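Local coordinates for protein N-acylethanolamine-hydrolyzing acid amidase subunit beta (Caenorhabditis elegans, PDB 6DY3) that forms the beta subunit of a heterodimeric Ntn hydrolase that probably degrades fatty acid amides such as N-palmitoylethanolamine to ethanolamine and free fatty acids, at residues D22-L27 / L208-T213; I129-G134 / N151-Q156. All blocks are in the same frame, centred on the assembly; numbering follows the deposited sequence.

Overall arrangement
The two contacts lie on opposite sides of the centre of this Ntn-hydrolase chain. Their centres are about 31 Å apart and their nearest atoms about 15 Å, so they do not touch. Contact 1 joins helix 24-28 to strand 209-215, near the two ends of the chain. In sequence, contact 2 lies between those two segments. It ties the turn between strands 122-127 and 134-139, in the seven-stranded sheet, to the link from strand 145-149 to strand 158-161. Strands 158-161 and 209-215 both belong to the five-stranded sheet, whose strand 2-7 directly follows the probable nucleophile Cys-1. Contact 1 also borders the alpha subunit; no other chain touches contact 2.

Contact 1: residues D22-L27 / L208-T213; sequences DMTELL and LTVFST. With NAG (2-acetamido-2-deoxy-beta-D-glucopyranose), chain I.
Helix 24-28 follows strand 13-20 of the five-stranded antiparallel sheet of this Ntn-hydrolase fold. Here its first turn packs on strand 209-215, which lies beside strand 13-20, antiparallel to it. Met-23 is the N-cap residue and the centre of an inverse gamma turn. No hydrogen bond crosses between 22-27 and 208-213, which meet through van der Waals contacts alone. Backbone hydrogen bonds of Leu-208 with Tyr-21 and of Val-210 with Leu-19 set the strand in place.

Thr-24 carries most of the contact, and its branches divide it. CG2, anti to the backbone N, lies 3.4 Å from Leu-208 O and 4.0 Å from Val-210 CG2. OG1 meets CD2 of Leu-208 at 3.4 Å, and the two side chains cross at about a right angle. OG1 itself is hydrogen-bonded to Tyr-21 O. Farther along the helix, Leu-27 CD2 rests on Val-210 CG2 at 4.3 Å. Phe-49 also packs on Leu-27.

Asp-22 OD1 is hydrogen-bonded to Tyr-50 OH of the alpha subunit, and Glu-25 OE2 forms a salt bridge with Lys-28. A glycan sugar sits beside the helix: NAG N2 donates a 2.8 Å hydrogen bond to Glu-25 O (N-H...O angle 138°).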
ATOM      1  N   ASP B  22      -6.869  -6.503   9.517  1.00 37.59           N
ATOM      2  CA  ASP B  22      -7.537  -7.159  10.637  1.00 36.40           C
ATOM      3  C   ASP B  22      -8.074  -6.144  11.635  1.00 34.94           C
ATOM      4  O   ASP B  22      -9.136  -6.349  12.231  1.00 36.76           O
ATOM      5  CB  ASP B  22      -6.574  -8.116  11.331  1.00 38.97           C
ATOM      6  CG  ASP B  22      -7.290  -9.147  12.160  1.00 42.16           C
ATOM      7  OD1 ASP B  22      -7.471  -8.915  13.378  1.00 43.20           O
ATOM      8  OD2 ASP B  22      -7.684 -10.184  11.588  1.00 43.43           O
ATOM      9  N   MET B  23      -7.353  -5.044  11.825  1.00 37.59           N
ATOM     10  CA  MET B  23      -7.757  -3.980  12.742  1.00 38.21           C
ATOM     11  C   MET B  23      -8.640  -2.973  12.001  1.00 38.22           C
ATOM     12  O   MET B  23      -8.355  -1.782  11.912  1.00 39.84           O
ATOM     13  CB  MET B  23      -6.515  -3.322  13.328  1.00 39.58           C
ATOM     14  CG  MET B  23      -6.714  -2.565  14.605  1.00 42.05           C
ATOM     15  SD  MET B  23      -5.122  -1.895  15.134  1.00 44.12           S
ATOM     16  CE  MET B  23      -4.963  -0.477  14.051  1.00 44.59           C
ATOM     17  N   THR B  24      -9.762  -3.494  11.502  1.00 38.86           N
ATOM     18  CA  THR B  24     -10.501  -2.839  10.426  1.00 39.76           C
ATOM     19  C   THR B  24     -11.063  -1.486  10.858  1.00 43.85           C
ATOM     20  O   THR B  24     -10.751  -0.448  10.262  1.00 43.29           O
ATOM     21  CB  THR B  24     -11.631  -3.759   9.958  1.00 40.33           C
ATOM     22  OG1 THR B  24     -11.141  -5.103   9.839  1.00 41.16           O
ATOM     23  CG2 THR B  24     -12.159  -3.302   8.620  1.00 39.90           C
ATOM     24  N   GLU B  25     -11.916  -1.480  11.886  1.00 46.85           N
ATOM     25  CA  GLU B  25     -12.701  -0.287  12.191  1.00 47.11           C
ATOM     26  C   GLU B  25     -11.832   0.840  12.748  1.00 44.31           C
ATOM     27  O   GLU B  25     -12.100   2.018  12.493  1.00 45.49           O
ATOM     28  CB  GLU B  25     -13.820  -0.646  13.169  1.00 48.44           C
ATOM     29  CG  GLU B  25     -14.780  -1.704  12.636  1.00 50.76           C
ATOM     30  CD  GLU B  25     -15.471  -1.298  11.341  1.00 56.05           C
ATOM     31  OE1 GLU B  25     -16.113  -0.227  11.310  1.00 58.77           O
ATOM     32  OE2 GLU B  25     -15.370  -2.055  10.349  1.00 55.70           O
ATOM     33  N   LEU B  26     -10.801   0.510  13.527  1.00 42.78           N
ATOM     34  CA  LEU B  26      -9.931   1.565  14.045  1.00 42.67           C
ATOM     35  C   LEU B  26      -9.173   2.258  12.923  1.00 39.42           C
ATOM     36  O   LEU B  26      -8.944   3.473  12.981  1.00 38.28           O
ATOM     37  CB  LEU B  26      -8.955   1.000  15.074  1.00 44.50           C
ATOM     38  CG  LEU B  26      -9.534   0.588  16.428  1.00 47.47           C
ATOM     39  CD1 LEU B  26      -8.429   0.075  17.344  1.00 47.50           C
ATOM     40  CD2 LEU B  26     -10.275   1.743  17.092  1.00 47.38           C
ATOM     41  N   LEU B  27      -8.783   1.511  11.891  1.00 41.01           N
ATOM     42  CA  LEU B  27      -7.984   2.097  10.821  1.00 41.66           C
ATOM     43  C   LEU B  27      -8.811   3.006   9.927  1.00 39.90           C
ATOM     44  O   LEU B  27      -8.266   3.942   9.335  1.00 41.06           O
ATOM     45  CB  LEU B  27      -7.335   1.000   9.978  1.00 44.29           C
ATOM     46  CG  LEU B  27      -5.989   1.408   9.372  1.00 45.88           C
ATOM     47  CD1 LEU B  27      -4.912   1.437  10.457  1.00 42.79           C
ATOM     48  CD2 LEU B  27      -5.582   0.500   8.215  1.00 43.45           C
ATOM     49  N   LEU B 208     -13.268  -7.359   6.507  1.00 32.34           N
ATOM     50  CA  LEU B 208     -11.988  -6.747   6.846  1.00 30.45           C
ATOM     51  C   LEU B 208     -11.590  -5.626   5.900  1.00 27.75           C
ATOM     52  O   LEU B 208     -10.566  -4.979   6.132  1.00 29.78           O
ATOM     53  CB  LEU B 208     -10.885  -7.811   6.863  1.00 26.90           C
ATOM     54  CG  LEU B 208     -11.134  -8.978   7.818  1.00 24.67           C
ATOM     55  CD1 LEU B 208      -9.958  -9.917   7.799  1.00 28.18           C
ATOM     56  CD2 LEU B 208     -11.402  -8.488   9.232  1.00 27.45           C
ATOM     57  N   THR B 209     -12.369  -5.363   4.855  1.00 26.21           N
ATOM     58  CA  THR B 209     -11.987  -4.352   3.880  1.00 24.96           C
ATOM     59  C   THR B 209     -12.081  -2.964   4.506  1.00 24.77           C
ATOM     60  O   THR B 209     -13.150  -2.556   4.971  1.00 25.14           O
ATOM     61  CB  THR B 209     -12.870  -4.450   2.639  1.00 30.23           C
ATOM     62  OG1 THR B 209     -12.866  -5.796   2.149  1.00 51.32           O
ATOM     63  CG2 THR B 209     -12.355  -3.524   1.550  1.00 26.03           C
ATOM     64  N   VAL B 210     -10.952  -2.250   4.532  1.00 25.55           N
ATOM     65  CA  VAL B 210     -10.927  -0.891   5.067  1.00 26.35           C
ATOM     66  C   VAL B 210     -11.387   0.106   4.015  1.00 29.38           C
ATOM     67  O   VAL B 210     -12.315   0.893   4.240  1.00 30.15           O
ATOM     68  CB  VAL B 210      -9.520  -0.543   5.592  1.00 25.23           C
ATOM     69  CG1 VAL B 210      -9.434   0.938   5.983  1.00 25.51           C
ATOM     70  CG2 VAL B 210      -9.177  -1.417   6.773  1.00 29.12           C
ATOM     71  N   PHE B 211     -10.732   0.104   2.855  1.00 29.73           N
ATOM     72  CA  PHE B 211     -11.108   1.001   1.777  1.00 29.42           C
ATOM     73  C   PHE B 211     -10.993   0.294   0.437  1.00 26.31           C
ATOM     74  O   PHE B 211     -10.309  -0.720   0.293  1.00 25.29           O
ATOM     75  CB  PHE B 211     -10.258   2.282   1.757  1.00 31.97           C
ATOM     76  CG  PHE B 211      -8.791   2.056   1.479  1.00 29.96           C
ATOM     77  CD1 PHE B 211      -8.341   1.783   0.198  1.00 27.49           C
ATOM     78  CD2 PHE B 211      -7.860   2.192   2.491  1.00 30.04           C
ATOM     79  CE1 PHE B 211      -7.003   1.597  -0.052  1.00 27.83           C
ATOM     80  CE2 PHE B 211      -6.515   2.015   2.241  1.00 31.82           C
ATOM     81  CZ  PHE B 211      -6.086   1.721   0.970  1.00 30.47           C
ATOM     82  N   SER B 212     -11.676   0.870  -0.545  1.00 31.95           N
ATOM     83  CA  SER B 212     -11.560   0.498  -1.946  1.00 34.04           C
ATOM     84  C   SER B 212     -11.169   1.749  -2.719  1.00 32.03           C
ATOM     85  O   SER B 212     -11.691   2.833  -2.446  1.00 35.15           O
ATOM     86  CB  SER B 212     -12.876  -0.064  -2.497  1.00 35.69           C
ATOM     87  OG  SER B 212     -13.263  -1.263  -1.859  1.00 34.07           O
ATOM     88  N   THR B 213     -10.255   1.604  -3.680  1.00 27.30           N
ATOM     89  CA  THR B 213      -9.768   2.743  -4.443  1.00 27.99           C
ATOM     90  C   THR B 213      -9.557   2.341  -5.895  1.00 28.25           C
ATOM     91  O   THR B 213      -9.353   1.168  -6.219  1.00 27.73           O
ATOM     92  CB  THR B 213      -8.462   3.305  -3.852  1.00 27.77           C
ATOM     93  OG1 THR B 213      -8.142   4.554  -4.477  1.00 28.99           O
ATOM     94  CG2 THR B 213      -7.316   2.341  -4.053  1.00 27.25           C
TER
HETATM   95  C1  NAG I   1     -13.993   5.227  14.844  1.00 64.38           C
HETATM   96  C2  NAG I   1     -14.242   3.710  14.975  1.00 77.51           C
HETATM   97  C3  NAG I   1     -15.469   3.428  15.852  1.00 96.03           C
HETATM   98  C4  NAG I   1     -15.418   4.222  17.152  1.00108.40           C
HETATM   99  C5  NAG I   1     -15.175   5.696  16.851  1.00103.87           C
HETATM  100  C6  NAG I   1     -15.016   6.564  18.080  1.00110.28           C
HETATM  101  C7  NAG I   1     -15.312   3.526  12.776  1.00 63.05           C
HETATM  102  C8  NAG I   1     -15.365   2.774  11.484  1.00 57.78           C
HETATM  103  N2  NAG I   1     -14.410   3.099  13.667  1.00 69.83           N
HETATM  104  O3  NAG I   1     -15.509   2.035  16.145  1.00100.70           O
HETATM  105  O4  NAG I   1     -16.643   4.079  17.867  1.00119.25           O
HETATM  106  O5  NAG I   1     -13.953   5.816  16.119  1.00 88.94           O
HETATM  107  O6  NAG I   1     -14.944   5.805  19.282  1.00114.91           O
HETATM  108  O7  NAG I   1     -16.062   4.467  13.012  1.00 66.85           O

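Contact 2: residues I129-G134 / N151-Q156; sequences IKKNEG and NVDANQ
This is a polar surface contact between two loops. A type II beta turn, Lys-130 to Glu-133, joins strands 122-127 and 134-139 of the seven-stranded sheet in the Ntn-hydrolase fold. It meets the loop that leads from strand 145-149 of that sheet to strand 158-161 of the five-stranded one. Within 151-156, a short 3-10 segment and a G1 beta bulge, with Asn-155 and Gln-156 facing Asn-151, form a compact bend.

Asn-132 makes the central bond. It is the third residue of the turn, with positive phi (58°). Its CG lies beside the backbone N and anti to the carbonyl carbon. This carries OD1 to the start of the 3-10 segment, where it accepts from Val-152 N at 2.9 Å. The bond is nearly straight (162°) and meets a lone pair in the carbonyl plane. The same oxygen lies beside both methyls of Val-152, 3.4 Å from CG2. An alanine in place of Asn-132 would probably loosen the two loops from each other, since Val-152 N would lose its OD1 acceptor. The backbone N of Asn-132 is bonded to Gln-7 OE1, which ties the turn to strand 2-7.

Glu-133 OE1 braces the start of the turn, taking Ile-129 N on its anti lone pair and Lys-130 N from above the carboxylate plane.

Lys-131 makes the second link, on the exposed side. Its side chain is fully extended, and CE passes Val-152 CG2 at 3.7 Å. At its tip, NZ forms a salt bridge with Asp-153 OD2 at 2.9 Å, approaching from above the carboxylate plane, 32° out of it.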
ATOM      1  N   ILE B 129       0.678   3.661 -18.651  1.00 45.66           N
ATOM      2  CA  ILE B 129      -0.133   4.447 -19.575  1.00 42.02           C
ATOM      3  C   ILE B 129      -0.039   3.875 -20.984  1.00 44.70           C
ATOM      4  O   ILE B 129      -0.996   3.959 -21.762  1.00 44.32           O
ATOM      5  CB  ILE B 129       0.297   5.923 -19.545  1.00 39.52           C
ATOM      6  CG1 ILE B 129       1.760   6.053 -19.976  1.00 44.92           C
ATOM      7  CG2 ILE B 129       0.068   6.503 -18.149  1.00 38.45           C
ATOM      8  CD1 ILE B 129       2.326   7.467 -19.876  1.00 51.76           C
ATOM      9  N   LYS B 130       1.102   3.274 -21.322  1.00 48.53           N
ATOM     10  CA  LYS B 130       1.297   2.715 -22.651  1.00 51.53           C
ATOM     11  C   LYS B 130       0.788   1.273 -22.695  1.00 54.30           C
ATOM     12  O   LYS B 130       0.238   0.749 -21.724  1.00 57.50           O
ATOM     13  CB  LYS B 130       2.768   2.808 -23.056  1.00 50.12           C
ATOM     14  CG  LYS B 130       3.234   4.228 -23.321  1.00 51.76           C
ATOM     15  CD  LYS B 130       4.748   4.381 -23.240  1.00 55.59           C
ATOM     16  CE  LYS B 130       5.480   3.375 -24.108  1.00 58.56           C
ATOM     17  NZ  LYS B 130       6.953   3.478 -23.946  1.00 60.00           N
ATOM     18  N   LYS B 131       0.983   0.617 -23.836  1.00 52.48           N
ATOM     19  CA  LYS B 131       0.443  -0.719 -24.035  1.00 48.81           C
ATOM     20  C   LYS B 131       1.128  -1.732 -23.129  1.00 48.93           C
ATOM     21  O   LYS B 131       2.349  -1.710 -22.952  1.00 46.51           O
ATOM     22  CB  LYS B 131       0.595  -1.135 -25.494  1.00 50.97           C
ATOM     23  CG  LYS B 131       0.116  -2.540 -25.806  1.00 51.43           C
ATOM     24  CD  LYS B 131       0.435  -2.905 -27.246  1.00 55.60           C
ATOM     25  CE  LYS B 131      -0.017  -4.312 -27.584  1.00 60.34           C
ATOM     26  NZ  LYS B 131       0.527  -4.748 -28.897  1.00 65.97           N
ATOM     27  N   ASN B 132       0.324  -2.636 -22.566  1.00 53.06           N
ATOM     28  CA  ASN B 132       0.798  -3.727 -21.720  1.00 49.77           C
ATOM     29  C   ASN B 132       1.573  -3.223 -20.512  1.00 48.28           C
ATOM     30  O   ASN B 132       2.300  -3.990 -19.874  1.00 52.61           O
ATOM     31  CB  ASN B 132       1.654  -4.717 -22.519  1.00 50.13           C
ATOM     32  CG  ASN B 132       0.815  -5.668 -23.359  1.00 51.92           C
ATOM     33  OD1 ASN B 132      -0.288  -6.053 -22.973  1.00 48.87           O
ATOM     34  ND2 ASN B 132       1.338  -6.050 -24.515  1.00 54.91           N
ATOM     35  N   GLU B 133       1.430  -1.940 -20.175  1.00 44.74           N
ATOM     36  CA  GLU B 133       2.106  -1.374 -19.010  1.00 43.99           C
ATOM     37  C   GLU B 133       1.269  -1.678 -17.766  1.00 43.74           C
ATOM     38  O   GLU B 133       0.618  -0.816 -17.173  1.00 42.73           O
ATOM     39  CB  GLU B 133       2.347   0.117 -19.188  1.00 44.51           C
ATOM     40  CG  GLU B 133       3.505   0.428 -20.124  1.00 48.73           C
ATOM     41  CD  GLU B 133       4.029   1.850 -19.987  1.00 49.15           C
ATOM     42  OE1 GLU B 133       3.289   2.718 -19.477  1.00 47.80           O
ATOM     43  OE2 GLU B 133       5.177   2.104 -20.412  1.00 49.67           O
ATOM     44  N   GLY B 134       1.272  -2.958 -17.405  1.00 44.70           N
ATOM     45  CA  GLY B 134       0.666  -3.439 -16.181  1.00 41.32           C
ATOM     46  C   GLY B 134       1.352  -4.720 -15.757  1.00 39.81           C
ATOM     47  O   GLY B 134       1.409  -5.675 -16.535  1.00 42.79           O
ATOM     48  N   ASN B 151      -0.553  -8.951 -21.346  1.00 51.96           N
ATOM     49  CA  ASN B 151      -0.376  -9.457 -22.709  1.00 56.11           C
ATOM     50  C   ASN B 151      -1.741  -9.364 -23.401  1.00 56.56           C
ATOM     51  O   ASN B 151      -2.441 -10.364 -23.586  1.00 58.05           O
ATOM     52  CB  ASN B 151       0.170 -10.884 -22.704  1.00 58.54           C
ATOM     53  CG  ASN B 151       0.771 -11.281 -24.034  1.00 63.59           C
ATOM     54  OD1 ASN B 151       0.486 -10.673 -25.069  1.00 64.86           O
ATOM     55  ND2 ASN B 151       1.601 -12.315 -24.017  1.00 65.79           N
ATOM     56  N   VAL B 152      -2.117  -8.144 -23.796  1.00 52.29           N
ATOM     57  CA  VAL B 152      -3.453  -7.926 -24.347  1.00 54.20           C
ATOM     58  C   VAL B 152      -3.644  -8.695 -25.643  1.00 64.41           C
ATOM     59  O   VAL B 152      -4.752  -9.163 -25.938  1.00 65.63           O
ATOM     60  CB  VAL B 152      -3.721  -6.419 -24.547  1.00 52.19           C
ATOM     61  CG1 VAL B 152      -3.799  -5.703 -23.200  1.00 48.78           C
ATOM     62  CG2 VAL B 152      -2.654  -5.790 -25.441  1.00 55.77           C
ATOM     63  N   ASP B 153      -2.582  -8.858 -26.432  1.00 72.81           N
ATOM     64  CA  ASP B 153      -2.707  -9.595 -27.683  1.00 76.73           C
ATOM     65  C   ASP B 153      -2.914 -11.085 -27.451  1.00 74.51           C
ATOM     66  O   ASP B 153      -3.464 -11.765 -28.324  1.00 78.40           O
ATOM     67  CB  ASP B 153      -1.482  -9.351 -28.563  1.00 77.66           C
ATOM     68  CG  ASP B 153      -1.397  -7.909 -29.059  1.00 79.16           C
ATOM     69  OD1 ASP B 153      -2.433  -7.204 -29.073  1.00 76.07           O
ATOM     70  OD2 ASP B 153      -0.291  -7.483 -29.448  1.00 82.88           O
ATOM     71  N   ALA B 154      -2.486 -11.605 -26.301  1.00 65.86           N
ATOM     72  CA  ALA B 154      -2.776 -12.974 -25.901  1.00 63.55           C
ATOM     73  C   ALA B 154      -4.063 -13.080 -25.088  1.00 65.28           C
ATOM     74  O   ALA B 154      -4.292 -14.101 -24.428  1.00 56.88           O
ATOM     75  CB  ALA B 154      -1.604 -13.547 -25.105  1.00 61.45           C
ATOM     76  N   ASN B 155      -4.903 -12.042 -25.123  1.00 78.75           N
ATOM     77  CA  ASN B 155      -6.152 -12.007 -24.366  1.00 84.90           C
ATOM     78  C   ASN B 155      -5.902 -12.033 -22.859  1.00 78.45           C
ATOM     79  O   ASN B 155      -6.725 -12.540 -22.092  1.00 80.93           O
ATOM     80  CB  ASN B 155      -7.080 -13.155 -24.772  1.00 91.19           C
ATOM     81  CG  ASN B 155      -8.530 -12.883 -24.415  1.00 93.35           C
ATOM     82  OD1 ASN B 155      -9.009 -11.754 -24.533  1.00 93.48           O
ATOM     83  ND2 ASN B 155      -9.235 -13.917 -23.966  1.00 94.36           N
ATOM     84  N   GLN B 156      -4.770 -11.481 -22.425  1.00 65.73           N
ATOM     85  CA  GLN B 156      -4.432 -11.352 -21.010  1.00 56.19           C
ATOM     86  C   GLN B 156      -4.474  -9.864 -20.669  1.00 49.49           C
ATOM     87  O   GLN B 156      -3.445  -9.198 -20.550  1.00 45.90           O
ATOM     88  CB  GLN B 156      -3.071 -11.967 -20.718  1.00 57.52           C
ATOM     89  CG  GLN B 156      -2.983 -13.450 -21.066  1.00 64.75           C
ATOM     90  CD  GLN B 156      -1.602 -14.038 -20.810  1.00 69.45           C
ATOM     91  OE1 GLN B 156      -0.612 -13.314 -20.701  1.00 69.37           O
ATOM     92  NE2 GLN B 156      -1.534 -15.360 -20.707  1.00 73.15           N
TER